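Local coordinates for Non-structural protein 11 (Prrsv 16244b, PDB 5EYI) that cleaves RNA as the uridylate-specific endoribonuclease nsp11 of the arterivirus replicase polyprotein and antagonises beta interferon, at the interface of chains A and B. Residues are numbered along the deposited sequence; one frame, centred on the assembly and turned at random. Chains: chain A/B, Non-structural protein 11.

The interface of chains A and B. Residues chain A 211, 213, 223; chain B 193-195, 218.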
# COMPACT_ATOMS: atom_id res chain seq x y z
N ARG A 211 -2.50 -7.37 3.53
CA ARG A 211 -1.66 -6.27 3.10
C ARG A 211 -2.20 -4.96 3.65
O ARG A 211 -3.41 -4.75 3.66
CB ARG A 211 -1.58 -6.23 1.57
CG ARG A 211 -0.94 -7.47 0.95
CD ARG A 211 -0.91 -7.43 -0.57
NE ARG A 211 -0.56 -8.73 -1.14
CZ ARG A 211 -1.40 -9.75 -1.33
NH1 ARG A 211 -2.70 -9.67 -1.01
NH2 ARG A 211 -0.94 -10.89 -1.86
N MET A 213 -2.10 -1.08 2.93
CA MET A 213 -1.74 -0.08 1.95
C MET A 213 -1.71 1.24 2.66
O MET A 213 -2.68 1.59 3.32
CB MET A 213 -2.77 -0.05 0.82
CG MET A 213 -3.10 -1.43 0.26
SD MET A 213 -1.67 -2.48 -0.03
CE MET A 213 -2.40 -3.62 -1.18
N GLN A 223 -6.21 -5.04 3.24
CA GLN A 223 -6.71 -5.76 2.08
C GLN A 223 -6.35 -7.24 2.27
O GLN A 223 -5.30 -7.57 2.84
CB GLN A 223 -6.08 -5.12 0.84
CG GLN A 223 -6.55 -5.65 -0.49
CD GLN A 223 -5.73 -6.80 -1.06
OE1 GLN A 223 -6.09 -7.39 -2.08
NE2 GLN A 223 -4.62 -7.11 -0.42
N HIS B 193 -3.18 -4.44 -5.70
CA HIS B 193 -3.99 -5.40 -4.95
C HIS B 193 -5.29 -4.68 -4.61
O HIS B 193 -5.26 -3.70 -3.87
CB HIS B 193 -3.30 -5.86 -3.67
CG HIS B 193 -1.96 -6.49 -3.91
ND1 HIS B 193 -1.81 -7.84 -4.17
CD2 HIS B 193 -0.72 -5.97 -3.91
CE1 HIS B 193 -0.53 -8.12 -4.33
NE2 HIS B 193 0.15 -7.00 -4.18
N PRO B 194 -6.43 -5.15 -5.17
CA PRO B 194 -7.72 -4.46 -4.94
C PRO B 194 -8.20 -4.53 -3.48
O PRO B 194 -8.28 -5.62 -2.92
CB PRO B 194 -8.70 -5.21 -5.85
CG PRO B 194 -8.06 -6.53 -6.13
CD PRO B 194 -6.58 -6.33 -6.05
N GLU B 195 -8.49 -3.36 -2.90
CA GLU B 195 -9.15 -3.27 -1.59
C GLU B 195 -10.42 -4.15 -1.51
O GLU B 195 -10.54 -5.01 -0.63
CB GLU B 195 -9.52 -1.81 -1.30
CG GLU B 195 -10.11 -1.57 0.10
CD GLU B 195 -10.66 -0.17 0.27
OE1 GLU B 195 -10.44 0.67 -0.63
OE2 GLU B 195 -11.32 0.08 1.31
N LYS B 218 -6.63 -9.05 -10.18
CA LYS B 218 -5.26 -8.49 -10.23
C LYS B 218 -4.67 -8.40 -11.65
O LYS B 218 -3.44 -8.31 -11.81
CB LYS B 218 -4.30 -9.23 -9.28
CG LYS B 218 -4.80 -9.36 -7.85
CD LYS B 218 -3.76 -10.08 -6.99
CE LYS B 218 -4.37 -10.76 -5.77
NZ LYS B 218 -4.67 -9.85 -4.63
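A:Arg211, A:Met213 and A:Gln223 stand on neighbouring extended strands, and their side chains meet the irregular stretch B:His193 to B:Glu195, whose backbone turns from extended at B:His193 to helical at B:Glu195. The site illustrates how a flat cationic group can dock on an aromatic ring at a protein interface. The guanidinium of A:Arg211 lies over one face of the B:His193 imidazole, the two planes 12° from parallel, and NE sits 3.4 Å from the ring centroid in a cation-pi contact. An extended run from CG to NE carries the arginine there, with CD nearly over the ring centre and NE offset toward the ND1–CE1 rim; the terminal nitrogens reach past that rim. B:Lys218 sends its bent tip, turned at the last torsion (chi4 -80°), to the edge of the same imidazole, with NZ in the ring plane. That amine is also 4.1 Å from A:Arg211 NH1, and the two like charges would be expected to disfavour a protonated imidazole. On the same side of the ring as the arginine, but at its CB end, A:Met213 places its methyl CE 3.5 Å from B:His193 CB, an apolar contact. A:Gln223 lays one face of its amide against that same CB, inclined by 51° to the imidazole. As modelled, its OE1 lies 2.9 Å from the carbonyl O of B:Pro194, two acceptors side by side, close to the amide plane, while its NE2 lies 3.3 Å from A:Arg211 NH1, two donors. The amide orientation is therefore doubtful; exchanging O and N would give both neighbours a suitable partner. The contact between the two copies is not an exact two-fold, and the structure alone does not show whether it persists in solution. Chain A contributes strands 208-215 and 219-223 of the C-terminal NendoU region; chain B contributes the loop after 3-10 helix 185-191 and the turn at B:Lys218, and the contact centre lies about 14 Å from the predicted catalytic B:His131.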